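Local coordinates for putative cell surface protein, similar to internalin proteins (Listeria monocytogenes EGD-e, PDB 5KZS) that is of unknown function but, as an internalin-like leucine-rich-repeat protein of the Listeria cell surface, may take part in protein-protein interactions with the host, at residues K25-N30 with T49-E54; N99-N104 with P123-I128; P140-M145 with P164-I169; L185-N190 with N210-S215. All blocks are in the same frame, centred on the assembly; numbering follows the deposited sequence.

The four contacts follow one another along the leucine-rich-repeat solenoid without overlapping in sequence. Contact 1 seats an N-terminal helix on the first strand of the parallel sheet, and contact 2, about 16 Å away between centres, joins two later strands of that sheet. Contacts 3 and 4 pair loops that lead back from one strand to the next; in each, an aspartate of the first loop grips the residue after the phenylalanine of the second. Contact 2 packs on contact 3 where Met-125 CG lies 3.7 Å from Met-145 SE. Contacts 3 and 4, with centres about 15 Å apart, are joined by a hydrogen bond from Gln-189 N to Asp-165 OD1. The centres of contacts 1 and 4 are about 40 Å apart.

Contact 1: K25-N30 with T49-E54; sequences KDMAKN and TGLGFE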
loop_
_atom_site.group_PDB
_atom_site.type_symbol
_atom_site.label_atom_id
_atom_site.label_comp_id
_atom_site.label_asym_id
_atom_site.label_seq_id
_atom_site.Cartn_x
_atom_site.Cartn_y
_atom_site.Cartn_z
ATOM N N LYS A 25 22.641 2.719 23.902
ATOM C CA LYS A 25 21.505 3.137 24.702
ATOM C C LYS A 25 20.303 2.234 24.408
ATOM O O LYS A 25 19.735 1.642 25.324
ATOM C CB LYS A 25 21.194 4.614 24.444
ATOM C CG LYS A 25 20.123 5.188 25.354
ATOM C CD LYS A 25 20.253 6.701 25.502
ATOM C CE LYS A 25 19.018 7.321 26.164
ATOM N NZ LYS A 25 17.833 7.370 25.252
ATOM N N ASP A 26 19.969 2.075 23.133
ATOM C CA ASP A 26 18.848 1.216 22.739
ATOM C C ASP A 26 19.088 -0.244 23.106
ATOM O O ASP A 26 18.173 -0.937 23.555
ATOM C CB ASP A 26 18.554 1.338 21.232
ATOM C CG ASP A 26 18.002 2.709 20.849
ATOM O OD1 ASP A 26 17.937 3.594 21.724
ATOM O OD2 ASP A 26 17.613 2.903 19.678
HETATM N N MSE A 27 20.316 -0.702 22.925
HETATM C CA MSE A 27 20.666 -2.079 23.271
HETATM C C MSE A 27 20.598 -2.308 24.764
HETATM O O MSE A 27 20.258 -3.406 25.209
HETATM C CB MSE A 27 22.044 -2.442 22.700
HETATM C CG MSE A 27 22.013 -2.723 21.197
HETATM SE SE MSE A 27 20.844 -4.239 20.718
HETATM C CE MSE A 27 20.962 -5.466 22.257
ATOM N N ALA A 28 20.913 -1.279 25.548
ATOM C CA ALA A 28 20.777 -1.347 27.010
ATOM C C ALA A 28 19.341 -1.583 27.381
ATOM O O ALA A 28 19.034 -2.492 28.151
ATOM C CB ALA A 28 21.269 -0.068 27.665
ATOM N N LYS A 29 18.471 -0.761 26.799
ATOM C CA LYS A 29 17.031 -0.908 26.955
ATOM C C LYS A 29 16.537 -2.280 26.481
ATOM O O LYS A 29 15.761 -2.910 27.169
ATOM C CB LYS A 29 16.280 0.202 26.223
ATOM C CG LYS A 29 14.871 0.409 26.757
ATOM C CD LYS A 29 13.856 0.744 25.674
ATOM C CE LYS A 29 12.547 1.220 26.285
ATOM N NZ LYS A 29 11.591 1.589 25.204
ATOM N N ASN A 30 17.005 -2.762 25.339
ATOM C CA ASN A 30 16.585 -4.085 24.853
ATOM C C ASN A 30 16.965 -5.241 25.785
ATOM O O ASN A 30 16.257 -6.236 25.856
ATOM C CB ASN A 30 17.146 -4.347 23.450
ATOM C CG ASN A 30 16.432 -3.540 22.360
ATOM O OD1 ASN A 30 15.210 -3.509 22.287
ATOM N ND2 ASN A 30 17.204 -2.903 21.495
ATOM N N THR A 49 14.383 -12.046 22.391
ATOM C CA THR A 49 13.568 -12.442 21.228
ATOM C C THR A 49 13.162 -11.271 20.311
ATOM O O THR A 49 12.601 -11.505 19.236
ATOM C CB THR A 49 12.301 -13.238 21.639
ATOM O OG1 THR A 49 11.406 -12.406 22.386
ATOM C CG2 THR A 49 12.669 -14.470 22.468
ATOM N N GLY A 50 13.465 -10.033 20.710
ATOM C CA GLY A 50 13.111 -8.853 19.925
ATOM C C GLY A 50 14.070 -7.710 20.172
ATOM O O GLY A 50 14.644 -7.614 21.241
ATOM N N LEU A 51 14.241 -6.847 19.180
ATOM C CA LEU A 51 15.134 -5.696 19.270
ATOM C C LEU A 51 14.407 -4.447 18.803
ATOM O O LEU A 51 14.034 -4.357 17.642
ATOM C CB LEU A 51 16.363 -5.918 18.382
ATOM C CG LEU A 51 17.302 -7.082 18.736
ATOM C CD1 LEU A 51 18.399 -7.200 17.693
ATOM C CD2 LEU A 51 17.919 -6.910 20.115
ATOM N N GLY A 52 14.191 -3.494 19.701
ATOM C CA GLY A 52 13.638 -2.184 19.336
ATOM C C GLY A 52 14.734 -1.142 19.203
ATOM O O GLY A 52 15.787 -1.269 19.826
ATOM N N PHE A 53 14.486 -0.114 18.392
ATOM C CA PHE A 53 15.428 0.997 18.217
ATOM C C PHE A 53 14.650 2.278 18.077
ATOM O O PHE A 53 13.637 2.311 17.392
ATOM C CB PHE A 53 16.317 0.782 16.977
ATOM C CG PHE A 53 17.104 -0.488 17.037
ATOM C CD1 PHE A 53 18.322 -0.529 17.696
ATOM C CD2 PHE A 53 16.583 -1.667 16.509
ATOM C CE1 PHE A 53 19.018 -1.716 17.807
ATOM C CE2 PHE A 53 17.276 -2.858 16.620
ATOM C CZ PHE A 53 18.497 -2.881 17.268
ATOM N N GLU A 54 15.126 3.330 18.727
ATOM C CA GLU A 54 14.412 4.612 18.749
ATOM C C GLU A 54 15.281 5.879 18.744
ATOM O O GLU A 54 14.769 6.961 18.472
ATOM C CB GLU A 54 13.415 4.647 19.934
ATOM C CG GLU A 54 14.001 4.309 21.313
ATOM C CD GLU A 54 14.224 2.809 21.565
ATOM O OE1 GLU A 54 15.188 2.456 22.304
ATOM O OE2 GLU A 54 13.442 1.981 21.028
#
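Asn-30 meets the backbone of Gly-52 with both ends of its carboxamide, joining helix 21-31 of the internalin N-terminal region to strand 50-53, an outermost strand of the parallel leucine-rich-repeat sheet. This is a helical cap on the end of a repeat solenoid, as in other internalins. OD1 of Asn-30 accepts from Gly-52 N at 2.8 Å, while ND2 donates to Gly-52 O at 2.7 Å. The second bond runs in the carbonyl plane onto a lone pair, with the acceptor almost in the plane of the Asn-30 amide. An asparagine suits the place because its amide carries both a donor and an acceptor, as a neighbouring strand would offer, and the paired bonds fix its rotation. Beside it the contact is close and apolar. Met-27, a selenomethionine, is bent at chi2 and chi3, bringing CE to 4.0 Å from Leu-51 CD2 and SE into a Met-aromatic contact with Phe-53; Phe-18 and Phe-71 also touch its side chain.

The looser, solvent side is confined to Lys-29 and the end of Glu-54. Lys-29, exposed, passes obliquely over Glu-54, with NZ 4.6 Å from OE2, beyond salt-bridge range. Asp-26 is buried beneath them, its OD1 3.0 Å from Glu-54 OE1; two carboxylates so close would tend to raise the pKa of one, and the lysine may offset part of the repulsion. OD1 of Asp-26 is also hydrogen-bonded to Thr-55 OG1. Its other oxygen, OD2, takes the backbone N-H of Glu-54 at 2.7 Å, the donor standing 45° out of the carboxylate plane.

Contact 2: N99-N104 with P123-I128; sequences NTLFFN and PEMVTI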
loop_
_atom_site.group_PDB
_atom_site.type_symbol
_atom_site.label_atom_id
_atom_site.label_comp_id
_atom_site.label_asym_id
_atom_site.label_seq_id
_atom_site.Cartn_x
_atom_site.Cartn_y
_atom_site.Cartn_z
ATOM N N ASN A 99 12.248 -13.333 11.755
ATOM C CA ASN A 99 10.958 -13.538 11.064
ATOM C C ASN A 99 10.301 -12.245 10.598
ATOM O O ASN A 99 9.540 -12.266 9.622
ATOM C CB ASN A 99 9.948 -14.262 11.983
ATOM C CG ASN A 99 10.325 -15.711 12.255
ATOM O OD1 ASN A 99 10.974 -16.375 11.438
ATOM N ND2 ASN A 99 9.915 -16.212 13.406
ATOM N N THR A 100 10.560 -11.140 11.296
ATOM C CA THR A 100 9.832 -9.910 11.061
ATOM C C THR A 100 10.735 -8.701 11.126
ATOM O O THR A 100 11.475 -8.533 12.074
ATOM C CB THR A 100 8.724 -9.723 12.121
ATOM O OG1 THR A 100 7.861 -10.867 12.138
ATOM C CG2 THR A 100 7.885 -8.471 11.826
ATOM N N LEU A 101 10.626 -7.839 10.129
ATOM C CA LEU A 101 11.257 -6.529 10.144
ATOM C C LEU A 101 10.121 -5.509 10.114
ATOM O O LEU A 101 9.251 -5.607 9.262
ATOM C CB LEU A 101 12.165 -6.373 8.921
ATOM C CG LEU A 101 12.655 -4.963 8.586
ATOM C CD1 LEU A 101 13.529 -4.420 9.695
ATOM C CD2 LEU A 101 13.420 -4.988 7.283
ATOM N N PHE A 102 10.137 -4.541 11.033
ATOM C CA PHE A 102 9.089 -3.518 11.134
ATOM C C PHE A 102 9.655 -2.108 11.350
ATOM O O PHE A 102 10.226 -1.827 12.400
ATOM C CB PHE A 102 8.121 -3.870 12.273
ATOM C CG PHE A 102 6.987 -2.892 12.434
ATOM C CD1 PHE A 102 7.104 -1.797 13.297
ATOM C CD2 PHE A 102 5.798 -3.059 11.722
ATOM C CE1 PHE A 102 6.073 -0.888 13.439
ATOM C CE2 PHE A 102 4.763 -2.151 11.859
ATOM C CZ PHE A 102 4.903 -1.062 12.712
ATOM N N PHE A 103 9.491 -1.233 10.357
ATOM C CA PHE A 103 9.612 0.210 10.561
ATOM C C PHE A 103 8.228 0.767 10.871
ATOM O O PHE A 103 7.278 0.562 10.123
ATOM C CB PHE A 103 10.165 0.915 9.332
ATOM C CG PHE A 103 11.608 0.619 9.058
ATOM C CD1 PHE A 103 11.987 -0.598 8.499
ATOM C CD2 PHE A 103 12.596 1.566 9.342
ATOM C CE1 PHE A 103 13.318 -0.872 8.237
ATOM C CE2 PHE A 103 13.928 1.296 9.086
ATOM C CZ PHE A 103 14.291 0.076 8.534
ATOM N N ASN A 104 8.135 1.472 11.985
ATOM C CA ASN A 104 6.939 2.209 12.377
ATOM C C ASN A 104 6.880 3.432 11.449
ATOM O O ASN A 104 7.909 3.850 10.920
ATOM C CB ASN A 104 7.096 2.592 13.862
ATOM C CG ASN A 104 5.876 3.266 14.449
ATOM O OD1 ASN A 104 4.776 2.695 14.514
ATOM N ND2 ASN A 104 6.073 4.487 14.929
ATOM N N PRO A 123 16.773 -15.809 5.806
ATOM C CA PRO A 123 15.992 -16.794 5.028
ATOM C C PRO A 123 14.681 -17.261 5.678
ATOM O O PRO A 123 13.875 -17.893 5.008
ATOM C CB PRO A 123 16.958 -17.980 4.911
ATOM C CG PRO A 123 17.816 -17.886 6.132
ATOM C CD PRO A 123 18.016 -16.414 6.342
ATOM N N GLU A 124 14.480 -16.976 6.967
ATOM C CA GLU A 124 13.250 -17.356 7.666
ATOM C C GLU A 124 12.219 -16.200 7.785
ATOM O O GLU A 124 11.234 -16.321 8.517
ATOM C CB GLU A 124 13.610 -17.928 9.042
ATOM C CG GLU A 124 14.291 -19.287 8.964
ATOM C CD GLU A 124 14.600 -19.884 10.330
ATOM O OE1 GLU A 124 14.215 -19.273 11.360
ATOM O OE2 GLU A 124 15.230 -20.972 10.374
HETATM N N MSE A 125 12.444 -15.113 7.034
HETATM C CA MSE A 125 11.649 -13.883 7.096
HETATM C C MSE A 125 10.270 -14.170 6.575
HETATM O O MSE A 125 10.105 -14.863 5.567
HETATM C CB MSE A 125 12.353 -12.806 6.269
HETATM C CG MSE A 125 11.680 -11.449 6.266
HETATM SE SE MSE A 125 12.067 -10.447 7.899
HETATM C CE MSE A 125 13.249 -9.139 7.025
ATOM N N VAL A 126 9.273 -13.648 7.289
ATOM C CA VAL A 126 7.855 -13.841 6.981
ATOM C C VAL A 126 7.131 -12.510 6.695
ATOM O O VAL A 126 6.274 -12.478 5.825
ATOM C CB VAL A 126 7.201 -14.678 8.117
ATOM C CG1 VAL A 126 5.685 -14.499 8.213
ATOM C CG2 VAL A 126 7.563 -16.152 7.945
ATOM N N THR A 127 7.484 -11.424 7.378
ATOM C CA THR A 127 6.745 -10.165 7.298
ATOM C C THR A 127 7.680 -8.974 7.228
ATOM O O THR A 127 8.620 -8.898 8.001
ATOM C CB THR A 127 5.875 -9.997 8.560
ATOM O OG1 THR A 127 4.984 -11.110 8.664
ATOM C CG2 THR A 127 5.075 -8.678 8.538
ATOM N N ILE A 128 7.394 -8.031 6.339
ATOM C CA ILE A 128 8.149 -6.776 6.242
ATOM C C ILE A 128 7.173 -5.625 6.128
ATOM O O ILE A 128 6.210 -5.682 5.362
ATOM C CB ILE A 128 9.105 -6.733 5.018
ATOM C CG1 ILE A 128 10.121 -7.873 5.117
ATOM C CG2 ILE A 128 9.825 -5.375 4.912
ATOM C CD1 ILE A 128 11.135 -7.924 3.989
#
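Glu-124 begins the crossing by packing beside Asn-99, where the second segment has not yet become a strand. Met-125, a selenomethionine, comes next. Its CG stands anti to the backbone N (chi1 -178°), and bends at the next two torsions carry its end back to the first segment. SE thereby lies 3.6 Å from Asn-99 O, and the terminal CE touches Leu-101 CB at 3.5 Å; a long, flexible, apolar side chain can fill such a bent path.

Val-126 contributes mainly its backbone. Its N-H bonds to Asn-99 O at 2.7 Å, with the donor tilted 21° from the carbonyl plane. The same oxygen also accepts from Thr-127 N, at 3.2 Å and almost in line with the C=O bond, so two consecutive N-H groups hold one carbonyl where the pairing starts.

From Thr-127 onward the ladder is regular. Thr-127 O receives Leu-101 N at 3.1 Å, and the CA of Thr-100 also points its hydrogen at that oxygen. The side chains of Thr-127 and Thr-100 lie side by side and point the same way, methyl CG2 of Thr-100 against CB of Thr-127; branched at CB, both suit an extended strand, and their hydroxyls suit a partly exposed face. Ile-128 turns to the other, buried face, where its CG2 lies 4.3 Å from Leu-101 CD2 and strand 150-152 continues the layer through Leu-151. Short parallel strands, one per repeat, with leucine or isoleucine turned into the core and the other face partly exposed, are typical of the leucine-rich-repeat solenoid.

Contact 3: P140-M145 with P164-I169; sequences PDFTGM and PDFHTI
Asp-141 reaches across to His-167 with a carboxylate gripped at both oxygens. Starting from the backbone, CB packs on the ring of Pro-164, 4.1 Å from its CB. CG stands anti to the backbone N (chi1 -173°), which swings the carboxylate toward the next loop. OD1 accepts from His-167 N at 2.9 Å, on its syn side, and takes a hydrogen from water 1 at 2.6 Å. OD2 uses its syn lone pair to receive His-167 ND1 at 2.6 Å, the bond nearly straight (173°) and within the plane of the imidazole. A single aspartate thus holds both a backbone and a side-chain N-H of one residue; the carboxylate would favour a proton on ND1 and may help stabilise a charged histidine. Asp-141 is the centre of an inverse gamma turn, and Asp-165 repeats that turn one loop further on. Both loops carry Pro-Asp-Phe and belong to the return course between parallel strands of the leucine-rich-repeat solenoid, where the two phenylalanines, at equivalent places, are buried side by side. Their rings point the same way with planes almost parallel (4°) but stepped, so they meet rim to rim, Phe-142 CE2 3.6 Å from Phe-166 CE1. Above the centre of the Phe-142 ring sits Pro-140 O. Water 1 bridges the two backbones: besides bonding OD1 of Asp-141, it donates to Phe-142 O and accepts from Thr-168 N at 2.7 Å. Methyl CG2 of Ile-169 lies 3.9 Å from Phe-142 CB, and its CD1 approaches the edge of that ring.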
loop_
_atom_site.group_PDB
_atom_site.type_symbol
_atom_site.label_atom_id
_atom_site.label_comp_id
_atom_site.label_asym_id
_atom_site.label_seq_id
_atom_site.Cartn_x
_atom_site.Cartn_y
_atom_site.Cartn_z
ATOM N N PRO A 140 13.140 -4.705 -4.755
ATOM C CA PRO A 140 13.872 -5.759 -5.429
ATOM C C PRO A 140 12.987 -6.987 -5.633
ATOM O O PRO A 140 12.078 -7.249 -4.838
ATOM C CB PRO A 140 15.001 -6.066 -4.455
ATOM C CG PRO A 140 14.385 -5.810 -3.121
ATOM C CD PRO A 140 13.413 -4.682 -3.305
ATOM N N ASP A 141 13.250 -7.703 -6.715
ATOM C CA ASP A 141 12.650 -8.997 -6.957
ATOM C C ASP A 141 13.377 -10.051 -6.097
ATOM O O ASP A 141 14.344 -10.688 -6.540
ATOM C CB ASP A 141 12.771 -9.310 -8.440
ATOM C CG ASP A 141 12.034 -10.553 -8.835
ATOM O OD1 ASP A 141 11.394 -11.192 -7.957
ATOM O OD2 ASP A 141 12.095 -10.884 -10.044
ATOM N N PHE A 142 12.861 -10.245 -4.883
ATOM C CA PHE A 142 13.577 -10.914 -3.781
ATOM C C PHE A 142 14.065 -12.312 -4.117
ATOM O O PHE A 142 13.285 -13.126 -4.598
ATOM C CB PHE A 142 12.697 -11.056 -2.540
ATOM C CG PHE A 142 12.039 -9.782 -2.102
ATOM C CD1 PHE A 142 12.756 -8.805 -1.429
ATOM C CD2 PHE A 142 10.694 -9.560 -2.360
ATOM C CE1 PHE A 142 12.139 -7.630 -1.010
ATOM C CE2 PHE A 142 10.085 -8.389 -1.957
ATOM C CZ PHE A 142 10.807 -7.422 -1.281
ATOM N N THR A 143 15.347 -12.580 -3.830
ATOM C CA THR A 143 15.991 -13.881 -4.083
ATOM C C THR A 143 16.182 -14.751 -2.837
ATOM O O THR A 143 16.224 -15.979 -2.948
ATOM C CB THR A 143 17.384 -13.681 -4.699
ATOM O OG1 THR A 143 18.104 -12.733 -3.908
ATOM C CG2 THR A 143 17.274 -13.162 -6.120
ATOM N N GLY A 144 16.287 -14.123 -1.666
ATOM C CA GLY A 144 16.743 -14.803 -0.444
ATOM C C GLY A 144 15.763 -14.942 0.703
ATOM O O GLY A 144 16.185 -15.204 1.837
HETATM N N MSE A 145 14.473 -14.782 0.412
HETATM C CA MSE A 145 13.401 -14.855 1.423
HETATM C C MSE A 145 12.308 -15.758 0.904
HETATM O O MSE A 145 11.187 -15.305 0.656
HETATM C CB MSE A 145 12.892 -13.451 1.755
HETATM C CG MSE A 145 14.066 -12.592 2.206
HETATM SE SE MSE A 145 13.503 -10.950 3.117
HETATM C CE MSE A 145 13.281 -9.737 1.586
ATOM N N PRO A 164 8.283 -4.985 -9.282
ATOM C CA PRO A 164 8.654 -6.066 -10.203
ATOM C C PRO A 164 7.615 -7.187 -10.187
ATOM O O PRO A 164 6.804 -7.258 -9.248
ATOM C CB PRO A 164 9.953 -6.578 -9.592
ATOM C CG PRO A 164 9.714 -6.442 -8.129
ATOM C CD PRO A 164 8.866 -5.213 -7.944
ATOM N N ASP A 165 7.653 -8.063 -11.189
ATOM C CA ASP A 165 6.789 -9.241 -11.188
ATOM C C ASP A 165 7.443 -10.337 -10.364
ATOM O O ASP A 165 8.122 -11.204 -10.908
ATOM C CB ASP A 165 6.521 -9.738 -12.600
ATOM C CG ASP A 165 5.681 -11.010 -12.627
ATOM O OD1 ASP A 165 5.119 -11.382 -11.564
ATOM O OD2 ASP A 165 5.584 -11.631 -13.715
ATOM N N PHE A 166 7.166 -10.328 -9.063
ATOM C CA PHE A 166 7.929 -11.110 -8.085
ATOM C C PHE A 166 8.034 -12.604 -8.421
ATOM O O PHE A 166 7.025 -13.314 -8.436
ATOM C CB PHE A 166 7.309 -10.978 -6.697
ATOM C CG PHE A 166 7.285 -9.574 -6.157
ATOM C CD1 PHE A 166 8.417 -9.013 -5.592
ATOM C CD2 PHE A 166 6.109 -8.826 -6.170
ATOM C CE1 PHE A 166 8.394 -7.726 -5.074
ATOM C CE2 PHE A 166 6.079 -7.537 -5.657
ATOM C CZ PHE A 166 7.225 -6.987 -5.106
ATOM N N HIS A 167 9.263 -13.073 -8.660
ATOM C CA HIS A 167 9.513 -14.451 -9.124
ATOM C C HIS A 167 9.775 -15.452 -7.996
ATOM O O HIS A 167 9.354 -16.616 -8.080
ATOM C CB HIS A 167 10.683 -14.489 -10.127
ATOM C CG HIS A 167 10.406 -13.753 -11.402
ATOM N ND1 HIS A 167 10.821 -12.456 -11.622
ATOM C CD2 HIS A 167 9.735 -14.125 -12.517
ATOM C CE1 HIS A 167 10.417 -12.059 -12.815
ATOM N NE2 HIS A 167 9.752 -13.054 -13.377
ATOM N N THR A 168 10.461 -15.005 -6.951
ATOM C CA THR A 168 11.021 -15.919 -5.961
ATOM C C THR A 168 10.420 -15.734 -4.551
ATOM O O THR A 168 11.111 -15.934 -3.541
ATOM C CB THR A 168 12.558 -15.774 -5.946
ATOM O OG1 THR A 168 13.016 -15.436 -7.265
ATOM C CG2 THR A 168 13.233 -17.057 -5.479
ATOM N N ILE A 169 9.131 -15.378 -4.499
ATOM C CA ILE A 169 8.355 -15.333 -3.252
ATOM C C ILE A 169 6.941 -15.949 -3.455
ATOM O O ILE A 169 5.923 -15.290 -3.234
ATOM C CB ILE A 169 8.283 -13.894 -2.661
ATOM C CG1 ILE A 169 7.839 -12.867 -3.706
ATOM C CG2 ILE A 169 9.636 -13.461 -2.125
ATOM C CD1 ILE A 169 7.346 -11.565 -3.108
HETATM O O HOH W 1 10.877 -12.577 -5.789
#

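Contact 4: L185-N190 with N210-S215; sequences LPDFQN and NFTNLS
Phe-188 and Phe-211 lie side by side with their rings pointing the same way, CD2 of Phe-188 being 4.1 Å from CE1 of Phe-211. The carbonyl of Pro-186 serves both rings in different ways. Its oxygen stands 3.4 Å above the centre of the Phe-188 ring, yet lies in the plane of the Phe-211 ring, 3.5 Å from CE1, where the slightly positive hydrogens of the rim face it. Leu-185 also comes to that rim, with CD2 at 3.7 Å from CZ. Successive loops of a leucine-rich-repeat solenoid stack in this fashion, each placing a large apolar side chain at the same point so that a phenylalanine row runs through the core.

Asp-187 crosses Thr-212 at about a right angle. With CG anti to the backbone N (chi1 -178°), its carboxylate straddles the threonine: OD1 accepts from Thr-212 N at 3.2 Å, and OD2 accepts from Thr-212 OG1 at 2.6 Å, both on the syn side. The hydroxyl is in position because OG1 sits between the backbone N and carbonyl carbon (chi1 49°); threonine suits the place because its gamma hydroxyl can donate here while its own N-H serves the other oxygen. Water 2 joins OD1 of Asp-187 and Phe-188 O, donating to each, and accepts the backbone N-H of Asn-213 at 2.6 Å.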
loop_
_atom_site.group_PDB
_atom_site.type_symbol
_atom_site.label_atom_id
_atom_site.label_comp_id
_atom_site.label_asym_id
_atom_site.label_seq_id
_atom_site.Cartn_x
_atom_site.Cartn_y
_atom_site.Cartn_z
ATOM N N LEU A 185 -0.208 -1.996 -12.969
ATOM C CA LEU A 185 0.371 -3.089 -12.193
ATOM C C LEU A 185 0.793 -4.275 -13.065
ATOM O O LEU A 185 0.092 -4.631 -13.996
ATOM C CB LEU A 185 -0.618 -3.562 -11.134
ATOM C CG LEU A 185 -0.055 -3.661 -9.714
ATOM C CD1 LEU A 185 0.062 -2.278 -9.092
ATOM C CD2 LEU A 185 -0.929 -4.537 -8.837
ATOM N N PRO A 186 1.950 -4.887 -12.756
ATOM C CA PRO A 186 2.323 -6.172 -13.344
ATOM C C PRO A 186 1.260 -7.252 -13.177
ATOM O O PRO A 186 0.642 -7.347 -12.127
ATOM C CB PRO A 186 3.566 -6.557 -12.543
ATOM C CG PRO A 186 4.199 -5.253 -12.199
ATOM C CD PRO A 186 3.078 -4.271 -12.027
ATOM N N ASP A 187 1.046 -8.048 -14.216
ATOM C CA ASP A 187 0.173 -9.214 -14.123
ATOM C C ASP A 187 0.996 -10.309 -13.475
ATOM O O ASP A 187 1.780 -10.964 -14.142
ATOM C CB ASP A 187 -0.313 -9.660 -15.511
ATOM C CG ASP A 187 -1.262 -10.858 -15.449
ATOM O OD1 ASP A 187 -1.683 -11.246 -14.337
ATOM O OD2 ASP A 187 -1.603 -11.412 -16.516
ATOM N N PHE A 188 0.806 -10.512 -12.178
ATOM C CA PHE A 188 1.703 -11.367 -11.409
ATOM C C PHE A 188 1.570 -12.834 -11.796
ATOM O O PHE A 188 0.463 -13.368 -11.879
ATOM C CB PHE A 188 1.470 -11.198 -9.914
ATOM C CG PHE A 188 1.639 -9.787 -9.436
ATOM C CD1 PHE A 188 2.894 -9.208 -9.375
ATOM C CD2 PHE A 188 0.537 -9.033 -9.046
ATOM C CE1 PHE A 188 3.054 -7.902 -8.929
ATOM C CE2 PHE A 188 0.691 -7.728 -8.599
ATOM C CZ PHE A 188 1.952 -7.161 -8.537
ATOM N N GLN A 189 2.715 -13.473 -12.027
ATOM C CA GLN A 189 2.765 -14.838 -12.540
ATOM C C GLN A 189 3.027 -15.921 -11.474
ATOM O O GLN A 189 2.547 -17.042 -11.619
ATOM C CB GLN A 189 3.798 -14.917 -13.673
ATOM C CG GLN A 189 3.490 -14.013 -14.867
ATOM C CD GLN A 189 2.208 -14.404 -15.600
ATOM O OE1 GLN A 189 1.278 -13.597 -15.751
ATOM N NE2 GLN A 189 2.144 -15.656 -16.037
ATOM N N ASN A 190 3.769 -15.614 -10.412
ATOM C CA ASN A 190 3.993 -16.609 -9.348
ATOM C C ASN A 190 3.609 -16.102 -7.933
ATOM O O ASN A 190 4.346 -16.295 -6.953
ATOM C CB ASN A 190 5.441 -17.137 -9.417
ATOM C CG ASN A 190 5.611 -18.506 -8.752
ATOM O OD1 ASN A 190 4.724 -19.361 -8.826
ATOM N ND2 ASN A 190 6.765 -18.724 -8.110
ATOM N N ASN A 210 -5.991 -7.141 -15.830
ATOM C CA ASN A 210 -7.010 -8.134 -15.514
ATOM C C ASN A 210 -6.305 -9.423 -15.120
ATOM O O ASN A 210 -6.034 -10.269 -15.961
ATOM C CB ASN A 210 -7.937 -8.337 -16.718
ATOM C CG ASN A 210 -9.194 -9.124 -16.379
ATOM O OD1 ASN A 210 -9.546 -9.302 -15.210
ATOM N ND2 ASN A 210 -9.896 -9.582 -17.411
ATOM N N PHE A 211 -6.038 -9.573 -13.827
ATOM C CA PHE A 211 -5.094 -10.593 -13.327
ATOM C C PHE A 211 -5.430 -12.033 -13.737
ATOM O O PHE A 211 -6.497 -12.545 -13.388
ATOM C CB PHE A 211 -4.979 -10.521 -11.795
ATOM C CG PHE A 211 -4.444 -9.210 -11.290
ATOM C CD1 PHE A 211 -3.175 -8.780 -11.640
ATOM C CD2 PHE A 211 -5.212 -8.404 -10.464
ATOM C CE1 PHE A 211 -2.694 -7.564 -11.176
ATOM C CE2 PHE A 211 -4.730 -7.193 -9.998
ATOM C CZ PHE A 211 -3.478 -6.768 -10.353
ATOM N N THR A 212 -4.503 -12.673 -14.452
ATOM C CA THR A 212 -4.713 -14.020 -15.010
ATOM C C THR A 212 -4.431 -15.179 -14.042
ATOM O O THR A 212 -5.048 -16.243 -14.160
ATOM C CB THR A 212 -3.861 -14.236 -16.286
ATOM O OG1 THR A 212 -2.506 -13.854 -16.043
ATOM C CG2 THR A 212 -4.404 -13.409 -17.444
ATOM N N ASN A 213 -3.512 -14.973 -13.095
ATOM C CA ASN A 213 -2.951 -16.067 -12.307
ATOM C C ASN A 213 -2.893 -15.799 -10.794
ATOM O O ASN A 213 -1.913 -16.169 -10.126
ATOM C CB ASN A 213 -1.551 -16.385 -12.846
ATOM C CG ASN A 213 -1.059 -17.756 -12.421
ATOM O OD1 ASN A 213 -1.849 -18.682 -12.227
ATOM N ND2 ASN A 213 0.249 -17.887 -12.263
ATOM N N LEU A 214 -3.945 -15.182 -10.252
ATOM C CA LEU A 214 -4.071 -14.967 -8.807
ATOM C C LEU A 214 -5.057 -15.980 -8.223
ATOM O O LEU A 214 -6.115 -15.621 -7.714
ATOM C CB LEU A 214 -4.494 -13.526 -8.512
ATOM C CG LEU A 214 -3.458 -12.461 -8.869
ATOM C CD1 LEU A 214 -3.999 -11.075 -8.591
ATOM C CD2 LEU A 214 -2.163 -12.659 -8.106
ATOM N N SER A 215 -4.656 -17.250 -8.276
ATOM C CA SER A 215 -5.498 -18.404 -7.906
ATOM C C SER A 215 -6.159 -18.392 -6.517
ATOM O O SER A 215 -7.139 -19.109 -6.308
ATOM C CB SER A 215 -4.676 -19.695 -8.015
ATOM O OG SER A 215 -4.039 -19.780 -9.273
HETATM O O HOH W 2 -2.264 -12.910 -12.165
#